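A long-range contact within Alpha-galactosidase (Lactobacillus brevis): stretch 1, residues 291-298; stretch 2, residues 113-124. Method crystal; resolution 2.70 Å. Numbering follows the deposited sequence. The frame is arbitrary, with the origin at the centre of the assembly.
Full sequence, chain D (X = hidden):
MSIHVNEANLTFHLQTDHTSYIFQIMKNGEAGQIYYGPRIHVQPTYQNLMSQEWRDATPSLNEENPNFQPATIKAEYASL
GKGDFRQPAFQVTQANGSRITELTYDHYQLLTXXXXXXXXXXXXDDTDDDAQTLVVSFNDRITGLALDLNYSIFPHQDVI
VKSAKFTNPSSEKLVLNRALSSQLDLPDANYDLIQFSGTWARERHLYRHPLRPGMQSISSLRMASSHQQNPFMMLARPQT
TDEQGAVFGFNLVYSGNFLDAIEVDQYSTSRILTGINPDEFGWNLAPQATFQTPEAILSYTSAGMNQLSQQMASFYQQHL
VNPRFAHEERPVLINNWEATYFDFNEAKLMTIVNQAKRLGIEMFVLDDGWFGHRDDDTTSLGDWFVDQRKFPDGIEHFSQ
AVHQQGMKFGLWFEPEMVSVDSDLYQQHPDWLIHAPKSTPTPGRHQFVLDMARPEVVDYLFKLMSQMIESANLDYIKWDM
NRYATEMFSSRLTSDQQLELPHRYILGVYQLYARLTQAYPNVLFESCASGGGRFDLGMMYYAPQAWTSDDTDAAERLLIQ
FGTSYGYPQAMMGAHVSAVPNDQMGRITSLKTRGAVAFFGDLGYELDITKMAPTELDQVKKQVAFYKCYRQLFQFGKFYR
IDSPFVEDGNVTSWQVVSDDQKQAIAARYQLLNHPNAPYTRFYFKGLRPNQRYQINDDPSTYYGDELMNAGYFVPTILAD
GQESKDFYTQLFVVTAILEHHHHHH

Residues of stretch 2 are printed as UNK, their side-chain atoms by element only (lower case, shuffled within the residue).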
ATOM      1  N   PHE D 291       2.060 -40.979 -23.360  1.00 38.87           N
ATOM      2  CA  PHE D 291       1.547 -40.296 -22.180  1.00 39.14           C
ATOM      3  C   PHE D 291       0.849 -38.987 -22.542  1.00 38.16           C
ATOM      4  O   PHE D 291       1.462 -38.098 -23.141  1.00 39.97           O
ATOM      5  CB  PHE D 291       2.656 -40.052 -21.147  1.00 37.38           C
ATOM      6  CG  PHE D 291       2.183 -39.307 -19.940  1.00 36.61           C
ATOM      7  CD1 PHE D 291       1.502 -39.964 -18.936  1.00 36.24           C
ATOM      8  CD2 PHE D 291       2.387 -37.944 -19.828  1.00 36.02           C
ATOM      9  CE1 PHE D 291       1.036 -39.284 -17.839  1.00 36.73           C
ATOM     10  CE2 PHE D 291       1.928 -37.257 -18.731  1.00 35.45           C
ATOM     11  CZ  PHE D 291       1.254 -37.931 -17.732  1.00 35.87           C
ATOM     12  N   GLN D 292      -0.431 -38.884 -22.185  1.00 37.21           N
ATOM     13  CA  GLN D 292      -1.244 -37.672 -22.425  1.00 38.49           C
ATOM     14  C   GLN D 292      -1.372 -36.800 -21.148  1.00 36.42           C
ATOM     15  O   GLN D 292      -1.807 -37.301 -20.103  1.00 34.00           O
ATOM     16  CB  GLN D 292      -2.641 -38.091 -22.925  1.00 33.74           C
ATOM     17  CG  GLN D 292      -3.650 -36.970 -23.135  1.00 34.48           C
ATOM     18  CD  GLN D 292      -3.214 -35.980 -24.211  1.00 36.63           C
ATOM     19  OE1 GLN D 292      -3.131 -36.318 -25.397  1.00 37.80           O
ATOM     20  NE2 GLN D 292      -2.944 -34.745 -23.798  1.00 34.95           N
ATOM     21  N   THR D 293      -1.001 -35.519 -21.211  1.00 32.00           N
ATOM     22  CA  THR D 293      -1.268 -34.639 -20.059  1.00 32.82           C
ATOM     23  C   THR D 293      -2.739 -34.237 -20.002  1.00 33.57           C
ATOM     24  O   THR D 293      -3.428 -34.247 -21.025  1.00 33.11           O
ATOM     25  CB  THR D 293      -0.438 -33.347 -20.050  1.00 30.68           C
ATOM     26  OG1 THR D 293      -0.970 -32.434 -21.011  1.00 32.54           O
ATOM     27  CG2 THR D 293       1.016 -33.615 -20.345  1.00 31.48           C
ATOM     28  N   PRO D 294      -3.234 -33.888 -18.796  1.00 36.00           N
ATOM     29  CA  PRO D 294      -4.590 -33.338 -18.688  1.00 30.63           C
ATOM     30  C   PRO D 294      -4.565 -31.997 -19.388  1.00 31.75           C
ATOM     31  O   PRO D 294      -3.474 -31.443 -19.556  1.00 32.11           O
ATOM     32  CB  PRO D 294      -4.774 -33.129 -17.186  1.00 30.51           C
ATOM     33  CG  PRO D 294      -3.695 -33.889 -16.530  1.00 33.36           C
ATOM     34  CD  PRO D 294      -2.556 -33.945 -17.489  1.00 33.62           C
ATOM     35  N   GLU D 295      -5.720 -31.477 -19.788  1.00 30.51           N
ATOM     36  CA  GLU D 295      -5.757 -30.214 -20.519  1.00 30.33           C
ATOM     37  C   GLU D 295      -5.649 -28.964 -19.637  1.00 31.70           C
ATOM     38  O   GLU D 295      -6.221 -28.900 -18.536  1.00 32.34           O
ATOM     39  CB  GLU D 295      -7.012 -30.150 -21.385  1.00 31.32           C
ATOM     40  CG  GLU D 295      -6.890 -30.983 -22.636  1.00 32.73           C
ATOM     41  CD  GLU D 295      -8.132 -30.956 -23.483  1.00 36.95           C
ATOM     42  OE1 GLU D 295      -9.228 -30.670 -22.949  1.00 39.44           O
ATOM     43  OE2 GLU D 295      -8.010 -31.226 -24.695  1.00 41.11           O
ATOM     44  N   ALA D 296      -4.913 -27.970 -20.132  1.00 32.60           N
ATOM     45  CA  ALA D 296      -4.871 -26.651 -19.505  1.00 29.51           C
ATOM     46  C   ALA D 296      -5.814 -25.714 -20.245  1.00 28.96           C
ATOM     47  O   ALA D 296      -5.773 -25.655 -21.462  1.00 31.51           O
ATOM     48  CB  ALA D 296      -3.450 -26.105 -19.532  1.00 27.32           C
ATOM     49  N   ILE D 297      -6.669 -24.998 -19.516  1.00 30.99           N
ATOM     50  CA  ILE D 297      -7.480 -23.902 -20.093  1.00 31.10           C
ATOM     51  C   ILE D 297      -6.780 -22.548 -19.938  1.00 28.86           C
ATOM     52  O   ILE D 297      -6.420 -22.168 -18.836  1.00 30.12           O
ATOM     53  CB  ILE D 297      -8.873 -23.756 -19.420  1.00 29.73           C
ATOM     54  CG1 ILE D 297      -9.582 -25.105 -19.254  1.00 29.54           C
ATOM     55  CG2 ILE D 297      -9.731 -22.793 -20.202  1.00 29.68           C
ATOM     56  CD1 ILE D 297      -9.793 -25.861 -20.540  1.00 30.61           C
ATOM     57  N   LEU D 298      -6.591 -21.835 -21.044  1.00 29.52           N
ATOM     58  CA  LEU D 298      -5.995 -20.499 -21.031  1.00 28.77           C
ATOM     59  C   LEU D 298      -6.953 -19.447 -21.599  1.00 32.76           C
ATOM     60  O   LEU D 298      -7.799 -19.742 -22.452  1.00 33.21           O
ATOM     61  CB  LEU D 298      -4.703 -20.474 -21.832  1.00 30.31           C
ATOM     62  CG  LEU D 298      -3.396 -20.536 -21.048  1.00 33.60           C
ATOM     63  CD1 LEU D 298      -3.310 -21.868 -20.308  1.00 36.04           C
ATOM     64  CD2 LEU D 298      -2.197 -20.385 -21.967  1.00 31.53           C
ATOM     65  N   UNK D 113     -12.488 -28.651 -35.418  1.00 49.68           N
ATOM     66  CA  UNK D 113     -13.178 -28.983 -34.188  1.00 46.34           C
ATOM     67  C   UNK D 113     -12.197 -29.423 -33.121  1.00 45.26           C
ATOM     68  O   UNK D 113     -11.060 -28.951 -33.062  1.00 43.30           O
ATOM     69  N   UNK D 114     -12.641 -30.355 -32.292  1.00 44.55           N
ATOM     70  CA  UNK D 114     -11.857 -30.809 -31.164  1.00 43.12           C
ATOM     71  C   UNK D 114     -12.496 -32.100 -30.645  1.00 45.02           C
ATOM     72  O   UNK D 114     -13.691 -32.139 -30.367  1.00 45.61           O
ATOM     73  c   UNK D 114     -11.243 -30.094 -28.729  1.00 42.87           C
ATOM     74  n   UNK D 114      -9.576 -31.648 -26.646  1.00 34.74           N
ATOM     75  c   UNK D 114      -9.116 -30.484 -27.414  1.00 38.62           C
ATOM     76  c   UNK D 114      -9.753 -30.393 -28.799  1.00 41.73           C
ATOM     77  c   UNK D 114     -11.820 -29.702 -30.093  1.00 43.07           C
ATOM     78  N   UNK D 115     -11.710 -33.167 -30.547  1.00 43.00           N
ATOM     79  CA  UNK D 115     -12.232 -34.434 -30.061  1.00 44.39           C
ATOM     80  C   UNK D 115     -11.880 -34.626 -28.598  1.00 41.55           C
ATOM     81  O   UNK D 115     -10.825 -34.183 -28.141  1.00 35.79           O
ATOM     82  c   UNK D 115     -11.638 -35.591 -30.867  1.00 47.64           C
ATOM     83  c   UNK D 115     -12.933 -36.124 -32.972  1.00 61.65           C
ATOM     84  o   UNK D 115     -12.948 -37.352 -33.106  1.00 65.68           O
ATOM     85  c   UNK D 115     -11.722 -35.423 -32.376  1.00 54.77           C
ATOM     86  n   UNK D 115     -13.956 -35.347 -33.336  1.00 58.50           N
ATOM     87  N   UNK D 116     -12.753 -35.313 -27.868  1.00 42.02           N
ATOM     88  CA  UNK D 116     -12.424 -35.736 -26.512  1.00 41.71           C
ATOM     89  C   UNK D 116     -11.069 -36.457 -26.450  1.00 44.94           C
ATOM     90  O   UNK D 116     -10.548 -36.930 -27.468  1.00 47.13           O
ATOM     91  c   UNK D 116     -17.878 -35.323 -25.916  1.00 42.80           C
ATOM     92  n   UNK D 116     -17.202 -36.125 -25.097  1.00 46.29           N
ATOM     93  c   UNK D 116     -15.963 -36.824 -25.440  1.00 44.31           C
ATOM     94  n   UNK D 116     -18.992 -34.753 -25.488  1.00 41.35           N
ATOM     95  n   UNK D 116     -17.440 -35.082 -27.147  1.00 39.95           N
ATOM     96  c   UNK D 116     -14.752 -35.905 -25.451  1.00 41.33           C
ATOM     97  c   UNK D 116     -13.519 -36.640 -25.951  1.00 42.09           C
ATOM     98  N   UNK D 117     -10.490 -36.517 -25.256  1.00 41.33           N
ATOM     99  CA  UNK D 117      -9.335 -37.358 -25.024  1.00 38.40           C
ATOM    100  C   UNK D 117      -9.838 -38.756 -24.671  1.00 42.51           C
ATOM    101  O   UNK D 117     -10.964 -38.924 -24.199  1.00 44.63           O
ATOM    102  c   UNK D 117      -7.737 -35.508 -24.282  1.00 40.04           C
ATOM    103  c   UNK D 117      -8.470 -36.790 -23.911  1.00 37.71           C
ATOM    104  c   UNK D 117      -6.828 -35.756 -25.469  1.00 34.44           C
ATOM    105  c   UNK D 117      -6.961 -34.921 -23.085  1.00 37.77           C
ATOM    106  N   UNK D 118      -9.015 -39.760 -24.910  1.00 39.35           N
ATOM    107  CA  UNK D 118      -9.482 -41.118 -24.787  1.00 41.99           C
ATOM    108  C   UNK D 118      -9.934 -41.405 -23.365  1.00 44.00           C
ATOM    109  O   UNK D 118     -11.076 -41.818 -23.151  1.00 46.72           O
ATOM    110  c   UNK D 118      -8.409 -42.106 -25.232  1.00 39.93           C
ATOM    111  N   UNK D 119      -9.055 -41.185 -22.392  1.00 41.05           N
ATOM    112  CA  UNK D 119      -9.361 -41.610 -21.027  1.00 43.70           C
ATOM    113  C   UNK D 119      -9.485 -40.510 -19.975  1.00 45.91           C
ATOM    114  O   UNK D 119      -9.705 -40.813 -18.805  1.00 44.55           O
ATOM    115  o   UNK D 119      -7.213 -44.139 -22.011  1.00 45.05           O
ATOM    116  c   UNK D 119      -8.275 -43.825 -21.458  1.00 47.85           C
ATOM    117  c   UNK D 119      -8.344 -42.635 -20.553  1.00 42.07           C
ATOM    118  n   UNK D 119      -9.418 -44.497 -21.638  1.00 44.92           N
ATOM    119  N   UNK D 120      -9.339 -39.253 -20.393  1.00 39.84           N
ATOM    120  CA  UNK D 120      -9.392 -38.123 -19.481  1.00 37.18           C
ATOM    121  C   UNK D 120     -10.571 -37.217 -19.801  1.00 36.33           C
ATOM    122  O   UNK D 120     -10.942 -37.068 -20.962  1.00 38.95           O
ATOM    123  c   UNK D 120      -5.633 -37.032 -19.451  1.00 31.24           C
ATOM    124  c   UNK D 120      -8.112 -37.298 -19.604  1.00 36.80           C
ATOM    125  c   UNK D 120      -6.988 -37.629 -17.423  1.00 34.93           C
ATOM    126  c   UNK D 120      -6.844 -37.787 -18.922  1.00 34.99           C
ATOM    127  N   UNK D 121     -11.152 -36.592 -18.772  1.00 33.57           N
ATOM    128  CA  UNK D 121     -12.130 -35.520 -18.991  1.00 35.80           C
ATOM    129  C   UNK D 121     -11.460 -34.456 -19.837  1.00 34.43           C
ATOM    130  O   UNK D 121     -10.267 -34.218 -19.659  1.00 34.50           O
ATOM    131  c   UNK D 121     -11.197 -35.449 -16.762  1.00 35.85           C
ATOM    132  c   UNK D 121     -10.765 -36.737 -17.362  1.00 35.28           C
ATOM    133  c   UNK D 121     -12.377 -34.970 -17.588  1.00 37.43           C
ATOM    134  N   UNK D 122     -12.188 -33.834 -20.752  1.00 34.67           N
ATOM    135  CA  UNK D 122     -11.542 -32.961 -21.721  1.00 33.57           C
ATOM    136  C   UNK D 122     -12.531 -32.149 -22.529  1.00 34.87           C
ATOM    137  O   UNK D 122     -13.744 -32.245 -22.343  1.00 33.77           O
ATOM    138  o   UNK D 122     -11.436 -34.803 -23.301  1.00 40.23           O
ATOM    139  c   UNK D 122     -10.670 -33.787 -22.669  1.00 37.61           C
ATOM    140  N   UNK D 123     -12.000 -31.355 -23.447  1.00 36.51           N
ATOM    141  CA  UNK D 123     -12.823 -30.396 -24.164  1.00 38.19           C
ATOM    142  C   UNK D 123     -13.186 -30.854 -25.556  1.00 38.85           C
ATOM    143  O   UNK D 123     -12.431 -31.548 -26.209  1.00 39.59           O
ATOM    144  c   UNK D 123     -12.222 -28.360 -22.905  1.00 34.16           C
ATOM    145  o   UNK D 123     -10.754 -29.253 -24.593  1.00 35.89           O
ATOM    146  c   UNK D 123     -12.131 -29.047 -24.248  1.00 35.69           C
ATOM    147  N   UNK D 124     -14.349 -30.431 -26.016  1.00 40.24           N
ATOM    148  CA  UNK D 124     -14.856 -30.903 -27.281  1.00 42.42           C
ATOM    149  C   UNK D 124     -15.629 -29.781 -27.964  1.00 45.38           C
ATOM    150  O   UNK D 124     -16.137 -28.885 -27.299  1.00 44.29           O
ATOM    151  c   UNK D 124     -17.978 -31.170 -26.217  1.00 39.56           C
ATOM    152  c   UNK D 124     -18.889 -30.888 -25.218  1.00 38.34           C
ATOM    153  c   UNK D 124     -16.452 -32.038 -24.605  1.00 39.54           C
ATOM    154  c   UNK D 124     -17.356 -31.748 -23.591  1.00 41.00           C
ATOM    155  c   UNK D 124     -15.792 -32.056 -27.005  1.00 40.38           C
ATOM    156  c   UNK D 124     -16.763 -31.761 -25.924  1.00 40.16           C
ATOM    157  c   UNK D 124     -18.576 -31.169 -23.899  1.00 38.45           C
TER
HETATM  158  O   HOH W   1      -7.866 -33.016 -19.265  1.00 30.79           O

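Position 113 has no side-chain atoms, and its phi of 69° favours the residue it must then be, Gly 113. At position 114 four carbons run in a row to a terminal nitrogen, which lies 2.5 Å from OE2 of Glu 295; this is Lys 114, and the pair forms a hydrogen-bonded salt bridge. Position 115 carries three carbons, the third bearing one oxygen and one nitrogen, and reaches nothing on stretch 1: Gln 115. Its backbone O accepts a hydrogen bond from Lys 114 NZ (3.2 Å).

Position 116 has three carbons, a nitrogen, and a carbon carrying two more nitrogens, a guanidinium; its CA-to-CB bond points away from stretch 1, which the side chain does not touch, hence Arg 116. At 117, four carbons fork at the second; one tip lies 3.7 Å from OE1 of Gln 292 and the other 4.0 Å from CG of Glu 295. With the fork one carbon beyond CB, this is Leu 117. A single carbon at 118, free of stretch 1, gives Ala 118. Position 119 shows two carbons, the second with one oxygen and one nitrogen, again without contact: Asn 119.

Position 120 repeats the four-carbon fork, with one tip 3.9 Å from CA of Pro 294 and 4.2 Å from CG of Gln 292; it is Leu 120. Three carbons at 121 close a ring onto the backbone nitrogen without touching stretch 1, identifying Pro 121. One carbon and one oxygen at 122 make Ser 122, whose CB is 3.4 Å from Glu 295 OE1, while its OG accepts a hydrogen bond from Leu 117 N (2.8 Å). At 123, CB carries an oxygen and a carbon; the oxygen lies 2.7 Å from Glu 295 OE1 and the carbon 4.2 Å from CD1 of Ile 297. This is Thr 123. Position 124 has one carbon followed by a six-carbon ring; its CA-to-CB bond points away from stretch 1, with no contact: Phe 124.

The contact centres on the carboxylate of Glu 295. OE2 pairs with Lys 114 NZ, whereas OE1 accepts hydrogen bonds from both Thr 123 N (2.9 Å) and Thr 123 OG1 (2.7 Å). Lys 114 NZ also donates to Thr 123 O (2.9 Å), linking its own loop while balancing the buried charge. Leu 117 and Leu 120 add an apolar surface against Gln 292, Pro 294 and the aliphatic part of Glu 295. A water joins the backbones, donating to Pro 121 O (2.7 Å) and accepting from Glu 295 N (2.7 Å). Polar anchoring thus gathers at Glu 295, while leucine packing extends to Gln 292 and Pro 294.

Stretch 2, residues 113-124: GKQRLANLPSTF
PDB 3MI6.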